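Local coordinates for uncharacterized protein (Bacteroides ovatus CL02T12C04, PDB 6PTM) that probably acts as an exo-carrageenase of glycoside hydrolase family 42, cleaving carrageenan from chain ends, at residues G248-I258 against L290-C298. Sequence-based numbering, arbitrary orientation.
Sequences GPGIKYTMYDI and LCNEPHWNC
Trp296 and Gly250 meet at the C-terminal mouth of the glycosidase (β/α)8 barrel, where the chain leaving its fourth strand, 288-292, packs against a loop closed by a classic beta bulge. Two backbone bonds, Gly250 N to Thr254 O and Thr254 N to Gly250 O, shape that bulge, with Tyr253 and Thr254 both facing Gly250. The tight half of the contact is buried round the indole. Gly250 CA sits over one face of the Trp296 five-membered ring, 3.4 Å from its centroid. Ile258 CD1 makes an off-centre CH-pi contact from the opposite face. Ile258 CG2 adds apolar packing against Trp296 CZ2 at 3.8 Å. A water in the indole plane accepts from Trp296 NE1 at 2.9 Å and from Ile258 N, and donates to Gly248 O and Tyr256 O, so four polar groups are satisfied at one point.

The Tyr253 side is the more open one, partly exposed although its ring is closely flanked, beside a 1,2-ethanediol probably carried over from the crystallisation liquor. Asn292 ND2 lies 3.1 Å above the centre of the phenol ring, its amide plane tilted 62° to it; Lys252 CG covers the other face. Asn292 reaches the ring with CG trans to the backbone N (chi1 -173°), and its OD1 is held by Lys394. Asn292 and Glu293 are consistent with the Asn-Glu pair that ends this strand in clan GH-A enzymes, whose glutamate is the usual acid/base, and CB of Glu293 packs beside Tyr253 CD2. A serine in place of Tyr253 would probably uncover the Asn292 amide and leave it less restrained. Between the halves, water bridges the backbones: one molecule over the His295 ring accepts from Tyr253 N at 3.1 Å and lies 2.9 Å from Glu293 O, to which it can donate.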
ATOM      1  N   GLY A 248      16.269   3.107  23.587  1.00 16.14           N
ATOM      2  CA  GLY A 248      15.331   3.825  22.720  1.00 16.15           C
ATOM      3  C   GLY A 248      15.224   3.174  21.350  1.00 16.61           C
ATOM      4  O   GLY A 248      15.341   3.846  20.346  1.00 16.35           O
ATOM      5  N   PRO A 249      14.971   1.855  21.278  1.00 18.35           N
ATOM      6  CA  PRO A 249      14.738   1.190  20.008  1.00 18.38           C
ATOM      7  C   PRO A 249      13.378   1.609  19.430  1.00 18.45           C
ATOM      8  O   PRO A 249      12.546   2.174  20.157  1.00 17.47           O
ATOM      9  CB  PRO A 249      14.735  -0.284  20.410  1.00 17.15           C
ATOM     10  CG  PRO A 249      14.095  -0.247  21.763  1.00 17.73           C
ATOM     11  CD  PRO A 249      14.795   0.925  22.415  1.00 17.93           C
ATOM     12  N   GLY A 250      13.210   1.347  18.137  1.00 17.05           N
ATOM     13  CA  GLY A 250      11.914   1.385  17.435  1.00 16.41           C
ATOM     14  C   GLY A 250      11.436  -0.031  17.312  1.00 16.89           C
ATOM     15  O   GLY A 250      11.752  -0.670  16.339  1.00 17.69           O
ATOM     16  N   ILE A 251      10.803  -0.539  18.349  1.00 18.48           N
ATOM     17  CA  ILE A 251      10.436  -1.978  18.472  1.00 18.49           C
ATOM     18  C   ILE A 251       9.492  -2.353  17.329  1.00 17.42           C
ATOM     19  O   ILE A 251       8.603  -1.559  16.999  1.00 16.20           O
ATOM     20  CB  ILE A 251       9.815  -2.215  19.874  1.00 20.04           C
ATOM     21  CG1 ILE A 251      10.881  -2.029  20.962  1.00 22.34           C
ATOM     22  CG2 ILE A 251       9.147  -3.592  19.972  1.00 19.44           C
ATOM     23  CD1 ILE A 251      10.351  -2.109  22.387  1.00 24.45           C
ATOM     24  N   LYS A 252       9.662  -3.556  16.723  1.00 17.09           N
ATOM     25  CA  LYS A 252      10.742  -4.517  16.985  1.00 19.25           C
ATOM     26  C   LYS A 252      11.801  -4.480  15.861  1.00 18.51           C
ATOM     27  O   LYS A 252      12.818  -5.179  15.965  1.00 18.82           O
ATOM     28  CB  LYS A 252      10.189  -5.951  17.106  1.00 21.97           C
ATOM     29  CG  LYS A 252       9.510  -6.473  15.845  1.00 25.34           C
ATOM     30  CD  LYS A 252       8.621  -7.680  16.074  1.00 31.42           C
ATOM     31  CE  LYS A 252       9.296  -8.980  15.717  1.00 32.60           C
ATOM     32  NZ  LYS A 252       8.271 -10.041  15.575  1.00 36.53           N
ATOM     33  N   TYR A 253      11.599  -3.690  14.813  1.00 17.38           N
ATOM     34  CA  TYR A 253      12.408  -3.809  13.575  1.00 16.89           C
ATOM     35  C   TYR A 253      13.648  -2.912  13.608  1.00 15.64           C
ATOM     36  O   TYR A 253      14.538  -3.211  12.793  1.00 14.57           O
ATOM     37  CB  TYR A 253      11.512  -3.637  12.354  1.00 16.74           C
ATOM     38  CG  TYR A 253      10.583  -4.812  12.221  1.00 17.25           C
ATOM     39  CD1 TYR A 253      11.091  -6.087  12.049  1.00 17.87           C
ATOM     40  CD2 TYR A 253       9.211  -4.663  12.332  1.00 17.82           C
ATOM     41  CE1 TYR A 253      10.263  -7.197  11.973  1.00 18.10           C
ATOM     42  CE2 TYR A 253       8.363  -5.749  12.235  1.00 17.76           C
ATOM     43  CZ  TYR A 253       8.896  -7.013  12.053  1.00 18.72           C
ATOM     44  OH  TYR A 253       8.076  -8.079  11.958  1.00 19.72           O
ATOM     45  N   THR A 254      13.768  -1.940  14.524  1.00 16.21           N
ATOM     46  CA  THR A 254      15.045  -1.168  14.706  1.00 16.04           C
ATOM     47  C   THR A 254      15.508  -1.307  16.167  1.00 17.18           C
ATOM     48  O   THR A 254      15.106  -0.490  17.022  1.00 17.17           O
ATOM     49  CB  THR A 254      14.922   0.304  14.270  1.00 16.57           C
ATOM     50  OG1 THR A 254      14.363   0.414  12.964  1.00 17.47           O
ATOM     51  CG2 THR A 254      16.261   1.012  14.285  1.00 15.32           C
ATOM     52  N   MET A 255      16.310  -2.323  16.467  1.00 17.33           N
ATOM     53  CA  MET A 255      16.587  -2.732  17.865  1.00 17.95           C
ATOM     54  C   MET A 255      17.901  -2.073  18.313  1.00 18.11           C
ATOM     55  O   MET A 255      18.828  -2.745  18.809  1.00 19.67           O
ATOM     56  CB  MET A 255      16.637  -4.258  17.975  1.00 18.49           C
ATOM     57  CG  MET A 255      15.291  -4.911  17.799  1.00 18.99           C
ATOM     58  SD  MET A 255      14.041  -4.135  18.846  1.00 20.21           S
ATOM     59  CE  MET A 255      14.753  -4.498  20.457  1.00 23.54           C
ATOM     60  N   TYR A 256      17.987  -0.771  18.110  1.00 17.22           N
ATOM     61  CA  TYR A 256      19.125   0.074  18.516  1.00 17.50           C
ATOM     62  C   TYR A 256      18.659   1.531  18.404  1.00 18.15           C
ATOM     63  O   TYR A 256      17.591   1.792  17.849  1.00 17.61           O
ATOM     64  CB  TYR A 256      20.371  -0.261  17.695  1.00 17.99           C
ATOM     65  CG  TYR A 256      20.312   0.021  16.214  1.00 17.47           C
ATOM     66  CD1 TYR A 256      19.972  -0.958  15.289  1.00 18.01           C
ATOM     67  CD2 TYR A 256      20.582   1.288  15.726  1.00 17.97           C
ATOM     68  CE1 TYR A 256      19.914  -0.678  13.922  1.00 16.97           C
ATOM     69  CE2 TYR A 256      20.481   1.590  14.374  1.00 17.52           C
ATOM     70  CZ  TYR A 256      20.189   0.597  13.453  1.00 16.83           C
ATOM     71  OH  TYR A 256      20.141   0.918  12.104  1.00 16.02           O
ATOM     72  N   ASP A 257      19.482   2.443  18.895  1.00 18.11           N
ATOM     73  CA  ASP A 257      19.143   3.877  19.025  1.00 17.26           C
ATOM     74  C   ASP A 257      19.514   4.598  17.731  1.00 15.79           C
ATOM     75  O   ASP A 257      20.709   4.762  17.489  1.00 15.21           O
ATOM     76  CB  ASP A 257      19.926   4.465  20.197  1.00 17.46           C
ATOM     77  CG  ASP A 257      19.646   5.944  20.395  1.00 17.14           C
ATOM     78  OD1 ASP A 257      18.739   6.470  19.723  1.00 17.31           O
ATOM     79  OD2 ASP A 257      20.302   6.534  21.252  1.00 17.89           O
ATOM     80  N   ILE A 258      18.526   5.056  16.953  1.00 15.63           N
ATOM     81  CA  ILE A 258      18.799   5.816  15.692  1.00 15.51           C
ATOM     82  C   ILE A 258      19.530   7.135  15.989  1.00 16.09           C
ATOM     83  O   ILE A 258      20.084   7.729  15.053  1.00 14.84           O
ATOM     84  CB  ILE A 258      17.519   6.051  14.871  1.00 16.16           C
ATOM     85  CG1 ILE A 258      16.434   6.802  15.656  1.00 16.98           C
ATOM     86  CG2 ILE A 258      17.013   4.742  14.316  1.00 15.03           C
ATOM     87  CD1 ILE A 258      15.226   7.190  14.826  1.00 16.41           C
ATOM     88  N   LEU A 290      14.580   0.808   3.191  1.00 13.19           N
ATOM     89  CA  LEU A 290      15.451   1.317   4.276  1.00 14.12           C
ATOM     90  C   LEU A 290      15.062   0.701   5.625  1.00 14.90           C
ATOM     91  O   LEU A 290      15.934   0.672   6.489  1.00 15.10           O
ATOM     92  CB  LEU A 290      15.420   2.846   4.358  1.00 14.09           C
ATOM     93  CG  LEU A 290      15.901   3.580   3.111  1.00 14.73           C
ATOM     94  CD1 LEU A 290      15.796   5.086   3.295  1.00 14.85           C
ATOM     95  CD2 LEU A 290      17.314   3.172   2.730  1.00 14.91           C
ATOM     96  N   CYS A 291      13.828   0.214   5.794  1.00 14.11           N
ATOM     97  CA  CYS A 291      13.427  -0.503   7.019  1.00 15.08           C
ATOM     98  C   CYS A 291      12.086  -1.215   6.793  1.00 15.56           C
ATOM     99  O   CYS A 291      11.169  -0.613   6.179  1.00 16.12           O
ATOM    100  CB  CYS A 291      13.290   0.458   8.201  1.00 15.10           C
ATOM    101  SG  CYS A 291      13.175  -0.376   9.809  1.00 15.29           S
ATOM    102  N   ASN A 292      11.985  -2.415   7.357  1.00 15.64           N
ATOM    103  CA  ASN A 292      10.762  -3.239   7.537  1.00 16.64           C
ATOM    104  C   ASN A 292       9.872  -2.676   8.669  1.00 16.00           C
ATOM    105  O   ASN A 292      10.273  -2.798   9.835  1.00 17.49           O
ATOM    106  CB  ASN A 292      11.214  -4.657   7.894  1.00 16.98           C
ATOM    107  CG  ASN A 292      10.080  -5.648   7.946  1.00 17.17           C
ATOM    108  OD1 ASN A 292       9.800  -6.391   6.982  1.00 18.83           O
ATOM    109  ND2 ASN A 292       9.429  -5.662   9.080  1.00 16.35           N
ATOM    110  N   GLU A 293       8.666  -2.198   8.356  1.00 15.20           N
ATOM    111  CA  GLU A 293       7.598  -1.806   9.326  1.00 15.39           C
ATOM    112  C   GLU A 293       8.219  -1.026  10.476  1.00 14.79           C
ATOM    113  O   GLU A 293       8.109  -1.415  11.644  1.00 15.46           O
ATOM    114  CB  GLU A 293       6.840  -3.015   9.876  1.00 16.05           C
ATOM    115  CG  GLU A 293       6.052  -3.756   8.799  1.00 17.41           C
ATOM    116  CD  GLU A 293       4.955  -4.661   9.350  1.00 17.99           C
ATOM    117  OE1 GLU A 293       5.080  -5.072  10.528  1.00 18.88           O
ATOM    118  OE2 GLU A 293       4.004  -4.943   8.607  1.00 16.29           O
ATOM    119  N   PRO A 294       8.957   0.057  10.176  1.00 14.59           N
ATOM    120  CA  PRO A 294       9.490   0.919  11.233  1.00 14.70           C
ATOM    121  C   PRO A 294       8.371   1.589  12.047  1.00 14.09           C
ATOM    122  O   PRO A 294       7.277   1.882  11.504  1.00 14.05           O
ATOM    123  CB  PRO A 294      10.290   1.967  10.441  1.00 15.11           C
ATOM    124  CG  PRO A 294       9.510   2.060   9.168  1.00 16.06           C
ATOM    125  CD  PRO A 294       9.230   0.603   8.832  1.00 14.61           C
ATOM    126  N   HIS A 295       8.647   1.767  13.343  1.00 12.75           N
ATOM    127  CA  HIS A 295       7.830   2.568  14.276  1.00 12.84           C
ATOM    128  C   HIS A 295       8.593   2.681  15.589  1.00 12.71           C
ATOM    129  O   HIS A 295       9.375   1.731  15.932  1.00 11.85           O
ATOM    130  CB  HIS A 295       6.391   2.033  14.414  1.00 13.71           C
ATOM    131  CG  HIS A 295       6.244   0.537  14.422  1.00 14.89           C
ATOM    132  ND1 HIS A 295       6.340  -0.201  15.571  1.00 15.39           N
ATOM    133  CD2 HIS A 295       5.925  -0.344  13.437  1.00 16.29           C
ATOM    134  CE1 HIS A 295       6.154  -1.481  15.297  1.00 16.27           C
ATOM    135  NE2 HIS A 295       5.866  -1.601  13.997  1.00 15.61           N
ATOM    136  N   TRP A 296       8.415   3.839  16.217  1.00 13.37           N
ATOM    137  CA  TRP A 296       9.052   4.263  17.484  1.00 14.23           C
ATOM    138  C   TRP A 296       7.958   4.679  18.456  1.00 15.63           C
ATOM    139  O   TRP A 296       7.995   5.833  18.959  1.00 15.35           O
ATOM    140  CB  TRP A 296      10.064   5.376  17.207  1.00 14.61           C
ATOM    141  CG  TRP A 296      11.309   4.875  16.535  1.00 14.52           C
ATOM    142  CD1 TRP A 296      12.481   4.554  17.150  1.00 14.23           C
ATOM    143  CD2 TRP A 296      11.512   4.601  15.137  1.00 14.21           C
ATOM    144  NE1 TRP A 296      13.404   4.129  16.241  1.00 14.63           N
ATOM    145  CE2 TRP A 296      12.854   4.175  14.994  1.00 13.98           C
ATOM    146  CE3 TRP A 296      10.726   4.747  13.993  1.00 13.35           C
ATOM    147  CZ2 TRP A 296      13.405   3.834  13.766  1.00 14.20           C
ATOM    148  CZ3 TRP A 296      11.270   4.417  12.773  1.00 14.48           C
ATOM    149  CH2 TRP A 296      12.589   3.959  12.662  1.00 13.04           C
ATOM    150  N   ASN A 297       6.967   3.794  18.626  1.00 15.39           N
ATOM    151  CA  ASN A 297       5.814   4.061  19.512  1.00 16.32           C
ATOM    152  C   ASN A 297       6.348   4.402  20.903  1.00 16.21           C
ATOM    153  O   ASN A 297       7.308   3.762  21.357  1.00 16.70           O
ATOM    154  CB  ASN A 297       4.841   2.891  19.617  1.00 15.01           C
ATOM    155  CG  ASN A 297       4.212   2.507  18.294  1.00 15.80           C
ATOM    156  OD1 ASN A 297       4.127   3.331  17.386  1.00 15.31           O
ATOM    157  ND2 ASN A 297       3.686   1.280  18.208  1.00 13.99           N
ATOM    158  N   CYS A 298       5.731   5.384  21.544  1.00 16.52           N
ATOM    159  CA  CYS A 298       6.283   6.056  22.737  1.00 16.70           C
ATOM    160  C   CYS A 298       5.142   6.421  23.705  1.00 17.32           C
ATOM    161  O   CYS A 298       5.305   7.380  24.455  1.00 18.14           O
ATOM    162  CB  CYS A 298       7.099   7.260  22.279  1.00 15.65           C
ATOM    163  SG  CYS A 298       6.126   8.546  21.454  1.00 15.51           S
TER
HETATM  164  O   HOH W   1      15.893   3.809  17.658  1.00 12.33           O
HETATM  165  O   HOH W   2      11.543   0.803  13.827  1.00 13.76           O
HETATM  166  O   HOH W   3       9.376  -1.642  14.223  1.00 15.97           O